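Local coordinates for protein inositol 2-dehydrogenase/D-chiro-inositol 3-dehydrogenase (PDB 4MIY) that oxidises myo-inositol and D-chiro-inositol to their keto forms, passing the hydride to NAD bound on a Rossmann fold, at residues F125-D130 with L174-D179; R152-N157 with E237-V242; V120-F125 with N283-E288. All coordinates share one frame; numbering follows the deposited sequence.

Contact 1: F125-D130 with L174-D179; sequences FMRRYD and LIHEID. With NAD (nicotinamide-adenine-dinucleotide), chain E.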
# COMPACT_ATOMS: atom_id res chain seq x y z
N PHE A 125 18.31 -7.84 -23.65
CA PHE A 125 18.12 -7.38 -22.29
C PHE A 125 16.74 -6.70 -22.13
O PHE A 125 16.62 -5.52 -22.26
CB PHE A 125 19.24 -6.43 -21.86
CG PHE A 125 20.59 -7.09 -21.73
CD1 PHE A 125 20.79 -8.07 -20.84
CD2 PHE A 125 21.62 -6.69 -22.51
CE1 PHE A 125 22.02 -8.68 -20.72
CE2 PHE A 125 22.85 -7.29 -22.40
CZ PHE A 125 23.03 -8.28 -21.51
N MET A 126 15.74 -7.47 -21.78
CA MET A 126 14.37 -7.00 -21.78
C MET A 126 13.96 -6.07 -20.65
O MET A 126 12.95 -5.47 -20.74
CB MET A 126 13.39 -8.17 -21.85
CG MET A 126 13.10 -8.85 -20.52
SD MET A 126 14.53 -9.72 -19.86
CE MET A 126 13.89 -10.38 -18.32
N ARG A 127 14.73 -6.02 -19.58
CA ARG A 127 14.34 -5.22 -18.44
C ARG A 127 14.09 -3.78 -18.80
O ARG A 127 13.29 -3.15 -18.21
CB ARG A 127 15.39 -5.25 -17.36
CG ARG A 127 15.59 -6.59 -16.71
CD ARG A 127 14.60 -6.82 -15.60
NE ARG A 127 14.95 -7.91 -14.71
CZ ARG A 127 15.66 -7.78 -13.60
NH1 ARG A 127 16.09 -6.62 -13.20
NH2 ARG A 127 15.91 -8.83 -12.88
N ARG A 128 14.80 -3.30 -19.80
CA ARG A 128 14.73 -1.92 -20.17
C ARG A 128 13.36 -1.61 -20.75
O ARG A 128 12.98 -0.48 -20.81
CB ARG A 128 15.81 -1.58 -21.20
CG ARG A 128 17.21 -1.71 -20.72
CD ARG A 128 18.17 -1.07 -21.70
NE ARG A 128 19.56 -1.40 -21.45
CZ ARG A 128 20.58 -0.75 -21.98
NH1 ARG A 128 20.37 0.27 -22.77
NH2 ARG A 128 21.80 -1.12 -21.69
N TYR A 129 12.64 -2.65 -21.12
CA TYR A 129 11.34 -2.50 -21.76
C TYR A 129 10.16 -2.70 -20.81
O TYR A 129 9.04 -2.51 -21.17
CB TYR A 129 11.24 -3.44 -22.93
CG TYR A 129 12.18 -3.11 -24.08
CD1 TYR A 129 11.80 -2.24 -25.06
CD2 TYR A 129 13.41 -3.67 -24.17
CE1 TYR A 129 12.64 -1.93 -26.07
CE2 TYR A 129 14.25 -3.39 -25.18
CZ TYR A 129 13.87 -2.52 -26.14
OH TYR A 129 14.68 -2.21 -27.19
N ASP A 130 10.46 -3.12 -19.61
CA ASP A 130 9.43 -3.30 -18.63
C ASP A 130 8.84 -1.96 -18.24
O ASP A 130 9.54 -1.04 -17.97
CB ASP A 130 9.98 -3.99 -17.41
CG ASP A 130 8.96 -4.16 -16.32
OD1 ASP A 130 8.12 -5.04 -16.48
OD2 ASP A 130 9.02 -3.42 -15.34
N LEU A 174 21.95 -12.18 -12.18
CA LEU A 174 22.42 -10.82 -11.99
C LEU A 174 22.67 -10.05 -13.29
O LEU A 174 22.71 -8.87 -13.30
CB LEU A 174 23.68 -10.81 -11.10
CG LEU A 174 24.24 -9.46 -10.66
CD1 LEU A 174 23.29 -8.69 -9.74
CD2 LEU A 174 25.58 -9.66 -9.97
N ILE A 175 22.84 -10.77 -14.36
CA ILE A 175 23.13 -10.17 -15.64
C ILE A 175 22.10 -9.11 -16.02
O ILE A 175 22.42 -8.16 -16.65
CB ILE A 175 23.27 -11.25 -16.75
CG1 ILE A 175 23.95 -10.69 -18.00
CG2 ILE A 175 21.97 -11.90 -17.05
CD1 ILE A 175 25.32 -10.36 -17.80
N HIS A 176 20.88 -9.31 -15.58
CA HIS A 176 19.80 -8.39 -15.83
C HIS A 176 20.01 -7.06 -15.12
O HIS A 176 19.84 -6.03 -15.69
CB HIS A 176 18.46 -9.03 -15.49
CG HIS A 176 18.09 -10.13 -16.42
ND1 HIS A 176 17.72 -9.90 -17.71
CD2 HIS A 176 18.09 -11.47 -16.26
CE1 HIS A 176 17.48 -11.05 -18.31
NE2 HIS A 176 17.67 -12.01 -17.44
N GLU A 177 20.42 -7.13 -13.88
CA GLU A 177 20.77 -5.95 -13.15
C GLU A 177 22.04 -5.32 -13.70
O GLU A 177 22.18 -4.14 -13.73
CB GLU A 177 20.94 -6.26 -11.66
CG GLU A 177 19.65 -6.45 -10.86
CD GLU A 177 18.90 -7.74 -11.14
OE1 GLU A 177 19.51 -8.72 -11.51
OE2 GLU A 177 17.69 -7.71 -11.00
N ILE A 178 22.97 -6.15 -14.15
CA ILE A 178 24.19 -5.66 -14.73
C ILE A 178 23.94 -4.79 -15.95
O ILE A 178 24.49 -3.75 -16.06
CB ILE A 178 25.15 -6.79 -15.06
CG1 ILE A 178 25.84 -7.27 -13.78
CG2 ILE A 178 26.17 -6.32 -16.04
CD1 ILE A 178 26.48 -8.61 -13.93
N ASP A 179 23.04 -5.21 -16.82
CA ASP A 179 22.68 -4.37 -17.92
C ASP A 179 21.85 -3.15 -17.51
O ASP A 179 22.01 -2.08 -18.03
CB ASP A 179 21.94 -5.12 -18.99
CG ASP A 179 21.42 -4.19 -20.06
OD1 ASP A 179 22.18 -3.77 -20.92
OD2 ASP A 179 20.25 -3.86 -20.00
PA NAD E . 17.40 -24.31 -24.56
O1A NAD E . 18.49 -25.20 -24.19
O2A NAD E . 16.07 -24.66 -24.37
O5B NAD E . 17.36 -24.07 -26.12
C5B NAD E . 18.46 -23.79 -26.89
C4B NAD E . 18.30 -24.44 -28.27
O4B NAD E . 19.46 -24.14 -28.98
C3B NAD E . 18.32 -25.97 -28.26
O3B NAD E . 17.28 -26.45 -29.01
C2B NAD E . 19.66 -26.35 -28.81
O2B NAD E . 19.64 -27.58 -29.50
C1B NAD E . 19.92 -25.25 -29.77
N9A NAD E . 21.31 -25.02 -30.10
C8A NAD E . 22.35 -25.08 -29.32
N7A NAD E . 23.46 -24.72 -29.94
C5A NAD E . 23.12 -24.40 -31.17
C6A NAD E . 23.78 -23.96 -32.39
N6A NAD E . 25.06 -23.73 -32.46
N1A NAD E . 23.01 -23.73 -33.43
C2A NAD E . 21.75 -23.92 -33.44
N3A NAD E . 21.09 -24.35 -32.39
C4A NAD E . 21.72 -24.60 -31.26
O3 NAD E . 17.82 -22.94 -23.90
PN NAD E . 16.93 -21.57 -23.82
O1N NAD E . 16.36 -21.48 -22.48
O2N NAD E . 15.91 -21.60 -24.80
O5D NAD E . 17.94 -20.44 -23.88
C5D NAD E . 18.44 -20.03 -25.13
C4D NAD E . 19.08 -18.68 -25.04
O4D NAD E . 18.09 -17.77 -24.62
C3D NAD E . 20.19 -18.67 -24.04
O3D NAD E . 21.18 -17.81 -24.50
C2D NAD E . 19.46 -18.10 -22.83
O2D NAD E . 20.40 -17.48 -22.05
C1D NAD E . 18.54 -17.10 -23.47
N1N NAD E . 17.41 -16.74 -22.60
C2N NAD E . 17.21 -15.47 -22.28
C3N NAD E . 16.20 -15.06 -21.43
C7N NAD E . 15.99 -13.60 -21.11
O7N NAD E . 16.38 -12.74 -21.83
N7N NAD E . 15.34 -13.36 -20.05
C4N NAD E . 15.34 -16.03 -20.95
C5N NAD E . 15.58 -17.34 -21.31
C6N NAD E . 16.63 -17.66 -22.13
O HOH W 1 17.46 -7.43 -19.22
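At the nicotinamide end of the NAD pocket, Met126 and His176 meet beside the cofactor's carboxamide, where the loop leaving the last strand of the Rossmann sheet lies against helix 168-185 of the C-terminal alpha/beta domain. Met126 SD approaches the imidazole obliquely, 3.6 Å from His176 CE1. Next to this pair a water accepts from Arg127 N and is hydrogen-bonded to His176 ND1, lying in the plane of the ring at its edge. Two arginines then tie the loop to the helix, and they do so differently. Arg127 bends at chi2 (-84°), which turns CD; farther out, the guanidinium lies with His176 CB above its centre. Both terminal nitrogens bond end-on to one oxygen, with Arg127 NH2 2.8 Å from Glu177 OE2, and both arrive from the same face of the carboxylate. Arg127 NH1 also forms a salt bridge with Glu180. An alanine at Arg127 would probably leave the buried Glu177 OE2 without its two donors and open a gap over His176 CB. Arg128, extended from CG to NE, grips Asp179 side-on, one nitrogen to each oxygen, with Arg128 NE 2.9 Å from Asp179 OD2 in a nearly straight bond (168°). The same carboxylate stacks on Phe125, the planes 9° apart, and Asp179 CB makes a CH-pi contact 3.7 Å from the centroid of the Phe125 ring.

Contact 2: R152-N157 with E237-V242; sequences RASHIN and EVKLEV. With GOL (glycerol), chain G; GOL (glycerol), chain S.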
# COMPACT_ATOMS: atom_id res chain seq x y z
N ARG A 152 19.28 0.33 -4.36
CA ARG A 152 19.09 -0.94 -3.72
C ARG A 152 18.13 -1.80 -4.52
O ARG A 152 17.07 -1.38 -4.83
CB ARG A 152 18.59 -0.78 -2.32
CG ARG A 152 19.62 -0.21 -1.39
CD ARG A 152 19.15 -0.06 -0.00
NE ARG A 152 20.15 -0.52 0.90
CZ ARG A 152 20.01 -0.64 2.21
NH1 ARG A 152 18.90 -0.31 2.81
NH2 ARG A 152 21.02 -1.06 2.91
N ALA A 153 18.53 -3.01 -4.83
CA ALA A 153 17.75 -3.86 -5.67
C ALA A 153 17.74 -5.30 -5.17
O ALA A 153 18.61 -5.70 -4.45
CB ALA A 153 18.25 -3.80 -7.07
N SER A 154 16.72 -6.02 -5.58
CA SER A 154 16.58 -7.45 -5.28
C SER A 154 16.17 -8.20 -6.50
O SER A 154 15.37 -7.76 -7.26
CB SER A 154 15.57 -7.71 -4.17
OG SER A 154 15.94 -7.06 -2.99
N HIS A 155 16.78 -9.36 -6.67
CA HIS A 155 16.40 -10.30 -7.68
C HIS A 155 16.12 -11.62 -6.98
O HIS A 155 16.99 -12.31 -6.58
CB HIS A 155 17.50 -10.42 -8.75
CG HIS A 155 17.05 -11.09 -10.01
ND1 HIS A 155 17.75 -10.99 -11.18
CD2 HIS A 155 16.02 -11.91 -10.26
CE1 HIS A 155 17.15 -11.68 -12.12
NE2 HIS A 155 16.09 -12.25 -11.59
N ILE A 156 14.83 -11.86 -6.81
CA ILE A 156 14.30 -12.93 -5.99
C ILE A 156 13.63 -13.98 -6.88
O ILE A 156 12.80 -13.68 -7.70
CB ILE A 156 13.27 -12.40 -5.00
CG1 ILE A 156 13.83 -11.25 -4.17
CG2 ILE A 156 12.78 -13.47 -4.09
CD1 ILE A 156 15.00 -11.58 -3.37
N ASN A 157 14.04 -15.22 -6.71
CA ASN A 157 13.51 -16.33 -7.47
C ASN A 157 13.22 -17.46 -6.49
O ASN A 157 13.89 -17.61 -5.52
CB ASN A 157 14.55 -16.72 -8.52
CG ASN A 157 14.16 -17.91 -9.33
OD1 ASN A 157 13.44 -17.81 -10.29
ND2 ASN A 157 14.63 -19.06 -8.92
N GLU A 237 10.36 -12.07 -7.68
CA GLU A 237 10.19 -10.66 -7.47
C GLU A 237 11.42 -9.86 -7.85
O GLU A 237 12.51 -10.24 -7.55
CB GLU A 237 9.76 -10.39 -6.02
CG GLU A 237 9.29 -9.01 -5.76
CD GLU A 237 8.60 -8.85 -4.40
OE1 GLU A 237 8.54 -9.78 -3.61
OE2 GLU A 237 8.16 -7.74 -4.14
N VAL A 238 11.18 -8.74 -8.53
CA VAL A 238 12.19 -7.76 -8.85
C VAL A 238 11.89 -6.46 -8.10
O VAL A 238 10.84 -5.92 -8.23
CB VAL A 238 12.26 -7.56 -10.39
CG1 VAL A 238 13.11 -6.41 -10.78
CG2 VAL A 238 12.75 -8.83 -11.08
N LYS A 239 12.83 -6.03 -7.28
CA LYS A 239 12.67 -4.81 -6.50
C LYS A 239 13.76 -3.82 -6.87
O LYS A 239 14.84 -4.20 -7.18
CB LYS A 239 12.77 -5.10 -4.99
CG LYS A 239 11.90 -6.21 -4.47
CD LYS A 239 12.11 -6.34 -2.98
CE LYS A 239 11.32 -7.48 -2.35
NZ LYS A 239 11.33 -7.40 -0.90
N LEU A 240 13.44 -2.55 -6.82
CA LEU A 240 14.34 -1.50 -7.22
C LEU A 240 14.02 -0.22 -6.49
O LEU A 240 12.92 0.21 -6.48
CB LEU A 240 14.25 -1.28 -8.72
CG LEU A 240 15.10 -0.17 -9.31
CD1 LEU A 240 16.56 -0.49 -9.13
CD2 LEU A 240 14.79 -0.04 -10.73
N GLU A 241 15.01 0.34 -5.84
CA GLU A 241 14.90 1.56 -5.09
C GLU A 241 16.10 2.44 -5.42
O GLU A 241 17.20 2.01 -5.35
CB GLU A 241 14.89 1.23 -3.60
CG GLU A 241 14.81 2.38 -2.70
CD GLU A 241 14.97 1.99 -1.23
OE1 GLU A 241 15.39 0.89 -0.96
OE2 GLU A 241 14.67 2.80 -0.37
N VAL A 242 15.83 3.68 -5.77
CA VAL A 242 16.85 4.68 -5.98
C VAL A 242 16.78 5.74 -4.89
O VAL A 242 15.78 6.33 -4.68
CB VAL A 242 16.73 5.34 -7.39
CG1 VAL A 242 17.84 6.37 -7.60
CG2 VAL A 242 16.75 4.32 -8.44
C1 GOL G . 15.49 -3.79 -0.65
O1 GOL G . 15.68 -5.12 -0.38
C2 GOL G . 15.00 -3.69 -2.10
O2 GOL G . 15.98 -4.29 -2.88
C3 GOL G . 14.83 -2.27 -2.59
O3 GOL G . 14.06 -1.55 -1.67
C1 GOL S . 15.79 -0.98 1.82
O1 GOL S . 16.35 0.25 1.42
C2 GOL S . 15.12 -0.81 3.17
O2 GOL S . 16.14 -0.45 4.02
C3 GOL S . 14.41 -2.00 3.77
O3 GOL S . 13.53 -2.51 2.79
O HOH W 2 14.33 -8.36 -0.97
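Glu241 OE1 accepts hydrogen bonds from two glycerol molecules, probably left from the crystallisation liquor: O1 of one lies 2.6 Å from Glu241 OE1, and O3 of the other 2.9 Å from the same Glu241 OE1. The first glycerol also accepts from Arg152, whose NH1 stands 3.0 Å from its O1, in the guanidinium plane. It thereby bridges two opposite charges that do not touch, Arg152 NH1 being 5.3 Å from Glu241 OE1. The second glycerol donates a hydrogen bond from its O2 to Ser154 OG, and Ser154 in turn donates to a water shared with Lys239 NZ.

Beneath these groups run two neighbouring antiparallel strands of the mixed sheet in the C-terminal domain, 148-156 and 237-244, their segments 177° apart in direction. Arg152 with Glu241, Ser154 with Lys239 and Ile156 with Glu237 are hydrogen-bonded pairs, each joined by two backbone bonds, and their side chains share one face. That face meets the second subunit, where Lys239 forms salt bridges with Glu248 and Glu241 of that neighbouring chain. Lys239 CG stands anti to its carbonyl carbon (chi1 -51°), 4.0 Å from Ser154 CB, and farther along the chain Lys239 CD packs 3.9 Å from Ser154 OG. On the other face lie the non-hydrogen-bonded pairs, Ala153 with Leu240 and His155 with Val238; helix 168-185 packs on this face, against Ala153, Leu240 and His155. The backbone is close here too, with Ala153 CA making a CA-H...O contact of 3.3 Å to Lys239 O.

Contact 3: V120-F125 with N283-E288; sequences VIQVGF and NTEVQE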
# COMPACT_ATOMS: atom_id res chain seq x y z
N VAL A 120 23.44 -3.27 -36.60
CA VAL A 120 22.43 -4.27 -36.87
C VAL A 120 22.08 -5.15 -35.68
O VAL A 120 21.15 -5.86 -35.74
CB VAL A 120 22.81 -5.18 -38.06
CG1 VAL A 120 22.69 -4.43 -39.35
CG2 VAL A 120 24.19 -5.69 -37.91
N ILE A 121 22.86 -5.06 -34.62
CA ILE A 121 22.64 -5.97 -33.50
C ILE A 121 21.85 -5.34 -32.35
O ILE A 121 22.16 -4.27 -31.89
CB ILE A 121 23.95 -6.45 -32.92
CG1 ILE A 121 24.70 -7.32 -33.92
CG2 ILE A 121 23.68 -7.24 -31.64
CD1 ILE A 121 26.16 -7.40 -33.62
N GLN A 122 20.83 -6.08 -31.94
CA GLN A 122 20.15 -5.85 -30.68
C GLN A 122 20.30 -7.06 -29.77
O GLN A 122 20.17 -8.17 -30.19
CB GLN A 122 18.66 -5.53 -30.91
CG GLN A 122 17.89 -5.24 -29.63
CD GLN A 122 16.55 -4.64 -29.88
OE1 GLN A 122 16.30 -4.09 -30.91
NE2 GLN A 122 15.69 -4.77 -28.93
N VAL A 123 20.60 -6.80 -28.51
CA VAL A 123 20.78 -7.86 -27.53
C VAL A 123 19.58 -7.94 -26.59
O VAL A 123 19.10 -6.94 -26.17
CB VAL A 123 22.03 -7.63 -26.72
CG1 VAL A 123 22.21 -8.71 -25.73
CG2 VAL A 123 23.21 -7.57 -27.63
N GLY A 124 19.16 -9.14 -26.25
CA GLY A 124 17.92 -9.34 -25.53
C GLY A 124 17.81 -8.99 -24.05
O GLY A 124 17.25 -9.75 -23.31
N PHE A 125 18.31 -7.84 -23.65
CA PHE A 125 18.12 -7.38 -22.29
C PHE A 125 16.74 -6.70 -22.13
O PHE A 125 16.62 -5.52 -22.26
CB PHE A 125 19.24 -6.43 -21.86
CG PHE A 125 20.59 -7.09 -21.73
CD1 PHE A 125 20.79 -8.07 -20.84
CD2 PHE A 125 21.62 -6.69 -22.51
CE1 PHE A 125 22.02 -8.68 -20.72
CE2 PHE A 125 22.85 -7.29 -22.40
CZ PHE A 125 23.03 -8.28 -21.51
N ASN A 283 7.49 -8.85 -25.20
CA ASN A 283 6.68 -8.41 -26.29
C ASN A 283 7.12 -7.04 -26.79
O ASN A 283 7.32 -6.88 -27.94
CB ASN A 283 5.22 -8.36 -25.89
CG ASN A 283 4.59 -9.72 -25.82
OD1 ASN A 283 5.10 -10.68 -26.30
ND2 ASN A 283 3.45 -9.79 -25.17
N THR A 284 7.33 -6.10 -25.89
CA THR A 284 7.72 -4.76 -26.27
C THR A 284 9.08 -4.69 -26.96
O THR A 284 9.24 -4.01 -27.94
CB THR A 284 7.66 -3.82 -25.07
OG1 THR A 284 6.33 -3.78 -24.58
CG2 THR A 284 8.07 -2.43 -25.46
N GLU A 285 10.01 -5.44 -26.44
CA GLU A 285 11.34 -5.53 -26.96
C GLU A 285 11.40 -6.06 -28.38
O GLU A 285 12.00 -5.48 -29.23
CB GLU A 285 12.13 -6.40 -26.01
CG GLU A 285 13.28 -7.08 -26.54
CD GLU A 285 13.89 -8.11 -25.58
OE1 GLU A 285 14.90 -7.78 -25.03
OE2 GLU A 285 13.39 -9.22 -25.46
N VAL A 286 10.72 -7.14 -28.63
CA VAL A 286 10.70 -7.75 -29.93
C VAL A 286 9.88 -6.94 -30.93
O VAL A 286 10.25 -6.82 -32.07
CB VAL A 286 10.22 -9.19 -29.83
CG1 VAL A 286 10.10 -9.78 -31.18
CG2 VAL A 286 11.15 -9.98 -29.02
N GLN A 287 8.80 -6.33 -30.49
CA GLN A 287 8.04 -5.51 -31.39
C GLN A 287 8.84 -4.32 -31.84
O GLN A 287 8.75 -3.93 -32.98
CB GLN A 287 6.76 -5.04 -30.75
CG GLN A 287 5.83 -4.31 -31.70
CD GLN A 287 5.25 -5.20 -32.75
OE1 GLN A 287 4.38 -5.98 -32.50
NE2 GLN A 287 5.73 -5.04 -33.95
N GLU A 288 9.62 -3.74 -30.96
CA GLU A 288 10.44 -2.62 -31.34
C GLU A 288 11.52 -3.02 -32.38
O GLU A 288 11.74 -2.32 -33.33
CB GLU A 288 11.11 -1.99 -30.13
CG GLU A 288 11.86 -0.72 -30.44
CD GLU A 288 12.67 -0.24 -29.28
OE1 GLU A 288 13.73 -0.79 -29.05
OE2 GLU A 288 12.23 0.66 -28.60
O HOH W 3 16.53 -5.88 -26.35
O HOH W 4 15.25 -1.64 -31.43
O HOH W 5 14.96 -10.91 -24.21
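Glu285 reaches from its helix to the backbone at Gly124, while Gln122 points back toward the same turn of helix, and water makes the polar joins between them. The Glu285 side chain is extended beyond CG, itself anti to the backbone N (chi1 156°), and one carboxylate oxygen settles against the main chain, Glu285 OE1 being 3.3 Å from Gly124 C. Glu285 OE1 also lies 3.4 Å from Gly124 CA. Gln122, also extended, crosses Glu285 with its amide turned 64° from the carboxylate, and Gln122 NE2 lies 4.1 Å from Glu285 CG.

One water draws three groups together: it accepts from Gln122 NE2 at 2.9 Å and donates to Glu285 OE1 and to Val123 O, each 2.8 Å from the water. Val123 O also receives Phe125 N, closing an inverse gamma turn centred on Gly124. The turn follows the edge strand 121-123 of the parallel Rossmann sheet, and NAD touches its glycine. Helix 279-294, from the C-terminal part of the chain, packs back on this strand, the two segments running antiparallel (179°). One turn on from Glu285, Glu288 meets Gln122 through a second water, which donates both to Gln122 OE1 at 2.7 Å and to Glu288 OE1; that Glu288 oxygen is also hydrogen-bonded to Tyr129 OH.

Followed from the N terminus, the chain first completes the parallel Rossmann sheet with strand 121-123, where contact 3 begins; contact 1 starts at Phe125, which the two share. Strand 148-156 then opens contact 2 before helix 168-185 closes the loop of contact 1, and strand 237-244 closes that of contact 2, so contacts 1 and 2 cross. Helix 279-294 finally closes contact 3, whose loop, the longest, holds both others inside it. Contacts 1 and 2 touch where Glu177 OE1 meets His155 ND1, joining helix to mixed sheet, whereas Tyr129 links contact 1 to Glu288 of contact 3. Contacts 2 and 3 remain apart, their nearest atoms about 10 Å from each other.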